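Local coordinates for protein ORF10 (Moritella marina, PDB 6RIW) that forms the ketosynthase-chain length factor didomain of a polyunsaturated fatty acid synthase and probably carries out the chain-extending condensation of acyl groups on carrier protein, at residues Y76-N80 / D81-G85. Numbering follows the deposited sequence.
Sequences YQLDN and DYLAG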
ATOM      1  N   TYR A  76     -23.437   9.387   4.410  1.00 20.10           N
ATOM      2  CA  TYR A  76     -22.239   9.831   3.708  1.00 18.46           C
ATOM      3  C   TYR A  76     -22.621  10.598   2.441  1.00 19.80           C
ATOM      4  O   TYR A  76     -23.792  10.677   2.055  1.00 22.79           O
ATOM      5  CB  TYR A  76     -21.346   8.632   3.345  1.00 17.90           C
ATOM      6  CG  TYR A  76     -20.813   7.896   4.540  1.00 16.87           C
ATOM      7  CD1 TYR A  76     -19.612   8.268   5.116  1.00 16.92           C
ATOM      8  CD2 TYR A  76     -21.527   6.860   5.118  1.00 17.73           C
ATOM      9  CE1 TYR A  76     -19.125   7.616   6.226  1.00 16.23           C
ATOM     10  CE2 TYR A  76     -21.047   6.198   6.226  1.00 19.29           C
ATOM     11  CZ  TYR A  76     -19.847   6.580   6.769  1.00 16.25           C
ATOM     12  OH  TYR A  76     -19.373   5.933   7.872  1.00 18.42           O
ATOM     13  N   GLN A  77     -21.608  11.142   1.767  1.00 20.67           N
ATOM     14  CA  GLN A  77     -21.873  11.851   0.518  1.00 19.53           C
ATOM     15  C   GLN A  77     -21.941  10.904  -0.682  1.00 21.10           C
ATOM     16  O   GLN A  77     -22.195  11.351  -1.809  1.00 22.83           O
ATOM     17  CB  GLN A  77     -20.831  12.957   0.318  1.00 19.78           C
ATOM     18  CG  GLN A  77     -20.897  13.982   1.476  1.00 22.87           C
ATOM     19  CD  GLN A  77     -20.247  15.310   1.171  1.00 30.67           C
ATOM     20  OE1 GLN A  77     -19.874  15.606   0.033  1.00 34.33           O
ATOM     21  NE2 GLN A  77     -20.106  16.130   2.202  1.00 35.24           N
ATOM     22  N   LEU A  78     -21.748   9.614  -0.454  1.00 20.42           N
ATOM     23  CA  LEU A  78     -21.937   8.571  -1.448  1.00 19.15           C
ATOM     24  C   LEU A  78     -23.107   7.691  -1.039  1.00 17.90           C
ATOM     25  O   LEU A  78     -23.372   7.497   0.148  1.00 18.77           O
ATOM     26  CB  LEU A  78     -20.675   7.717  -1.604  1.00 19.58           C
ATOM     27  CG  LEU A  78     -19.549   8.453  -2.334  1.00 20.25           C
ATOM     28  CD1 LEU A  78     -18.277   7.640  -2.275  1.00 20.34           C
ATOM     29  CD2 LEU A  78     -19.927   8.781  -3.789  1.00 21.67           C
ATOM     30  N   ASP A  79     -23.783   7.149  -2.047  1.00 19.30           N
ATOM     31  CA  ASP A  79     -25.029   6.419  -1.863  1.00 22.29           C
ATOM     32  C   ASP A  79     -24.855   5.188  -0.971  1.00 21.48           C
ATOM     33  O   ASP A  79     -23.867   4.451  -1.061  1.00 17.15           O
ATOM     34  CB  ASP A  79     -25.574   6.030  -3.248  1.00 25.69           C
ATOM     35  CG  ASP A  79     -26.537   4.858  -3.208  1.00 32.36           C
ATOM     36  OD1 ASP A  79     -27.682   5.038  -2.744  1.00 39.03           O
ATOM     37  OD2 ASP A  79     -26.155   3.756  -3.662  1.00 36.86           O
ATOM     38  N   ASN A  80     -25.852   4.974  -0.112  1.00 18.53           N
ATOM     39  CA  ASN A  80     -25.875   3.853   0.829  1.00 21.40           C
ATOM     40  C   ASN A  80     -25.622   2.509   0.138  1.00 22.57           C
ATOM     41  O   ASN A  80     -24.793   1.708   0.587  1.00 20.19           O
ATOM     42  CB  ASN A  80     -27.239   3.868   1.540  1.00 24.82           C
ATOM     43  CG  ASN A  80     -27.469   2.661   2.429  1.00 29.95           C
ATOM     44  OD1 ASN A  80     -27.805   1.564   1.963  1.00 35.88           O
ATOM     45  ND2 ASN A  80     -27.319   2.868   3.727  1.00 29.58           N
ATOM     46  N   ASP A  81     -26.327   2.244  -0.962  1.00 20.59           N
ATOM     47  CA  ASP A  81     -26.208   0.944  -1.623  1.00 25.29           C
ATOM     48  C   ASP A  81     -24.807   0.706  -2.186  1.00 23.55           C
ATOM     49  O   ASP A  81     -24.302  -0.423  -2.148  1.00 27.69           O
ATOM     50  CB  ASP A  81     -27.251   0.828  -2.729  1.00 27.67           C
ATOM     51  CG  ASP A  81     -28.666   0.887  -2.187  1.00 40.24           C
ATOM     52  OD1 ASP A  81     -29.378   1.871  -2.490  1.00 45.87           O
ATOM     53  OD2 ASP A  81     -29.053  -0.044  -1.444  1.00 43.93           O
ATOM     54  N   TYR A  82     -24.169   1.744  -2.720  1.00 18.36           N
ATOM     55  CA  TYR A  82     -22.783   1.589  -3.161  1.00 18.99           C
ATOM     56  C   TYR A  82     -21.860   1.258  -1.984  1.00 18.93           C
ATOM     57  O   TYR A  82     -21.066   0.311  -2.052  1.00 16.86           O
ATOM     58  CB  TYR A  82     -22.321   2.860  -3.869  1.00 16.84           C
ATOM     59  CG  TYR A  82     -20.843   2.855  -4.203  1.00 17.68           C
ATOM     60  CD1 TYR A  82     -20.330   1.984  -5.156  1.00 18.74           C
ATOM     61  CD2 TYR A  82     -19.967   3.709  -3.552  1.00 17.26           C
ATOM     62  CE1 TYR A  82     -18.961   1.976  -5.471  1.00 19.45           C
ATOM     63  CE2 TYR A  82     -18.606   3.712  -3.857  1.00 16.35           C
ATOM     64  CZ  TYR A  82     -18.112   2.851  -4.809  1.00 16.71           C
ATOM     65  OH  TYR A  82     -16.754   2.854  -5.082  1.00 16.25           O
ATOM     66  N   LEU A  83     -21.934   2.038  -0.902  1.00 16.01           N
ATOM     67  CA  LEU A  83     -21.033   1.802   0.231  1.00 14.88           C
ATOM     68  C   LEU A  83     -21.305   0.464   0.903  1.00 18.42           C
ATOM     69  O   LEU A  83     -20.377  -0.174   1.412  1.00 15.66           O
ATOM     70  CB  LEU A  83     -21.150   2.919   1.264  1.00 13.87           C
ATOM     71  CG  LEU A  83     -20.824   4.299   0.727  1.00 15.89           C
ATOM     72  CD1 LEU A  83     -20.961   5.357   1.813  1.00 15.73           C
ATOM     73  CD2 LEU A  83     -19.393   4.279   0.166  1.00 14.50           C
ATOM     74  N   ALA A  84     -22.572   0.035   0.936  1.00 18.17           N
ATOM     75  CA  ALA A  84     -22.920  -1.258   1.512  1.00 18.53           C
ATOM     76  C   ALA A  84     -22.267  -2.424   0.780  1.00 20.79           C
ATOM     77  O   ALA A  84     -22.101  -3.489   1.375  1.00 21.93           O
ATOM     78  CB  ALA A  84     -24.443  -1.446   1.505  1.00 21.00           C
ATOM     79  N   GLY A  85     -21.919  -2.258  -0.487  1.00 18.43           N
ATOM     80  CA  GLY A  85     -21.322  -3.321  -1.264  1.00 22.00           C
ATOM     81  C   GLY A  85     -19.808  -3.332  -1.263  1.00 19.33           C
ATOM     82  O   GLY A  85     -19.209  -4.052  -2.066  1.00 19.99           O
TER
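The carboxylate of Asp79 reaches forward to the amides at the start of the helix that follows it, where OD2 accepts a hydrogen bond from Tyr82 N at 3.0 Å. The amide comes in from above the carboxylate plane, 43° out of it, and the bond is moderately bent. With CG anti to the backbone N (chi1 158°), the acid swings alongside its own carbonyl carbon and reaches the opening turn. Asp79 O joins in, taking Leu83 N at 3.1 Å in an almost straight bond, while Asn80 O receives Ala84 N at 2.8 Å one residue further on. Cut back to an alanine, Asp79 would probably leave Tyr82 N without its side-chain acceptor and the first turn less firmly capped. The Asp81 carboxylate is turned 44° from that of Asp79, with Asp81 OD1 3.6 Å from Asp79 OD1, a like-charge approach that the helix N-terminus and the solvent round Asp81 would probably ease. On the buried side Leu83 fills the angle between helix and incoming loop: its CD1 sits 3.6 Å from Tyr76 CB, at the base of the ring, and its CD2 4.1 Å from Leu78 CB. Leu78 sends CD1 obliquely to the Tyr82 ring, whose OH is hydrogen-bonded to Asp167 and Tyr174. Helix 174-183 covers this apolar patch, with Leu178 touching both Leu78 and Tyr82. Within the N-terminal ketosynthase part of the didomain, this is a classic Asp N-cap, opening the short helix 80-84.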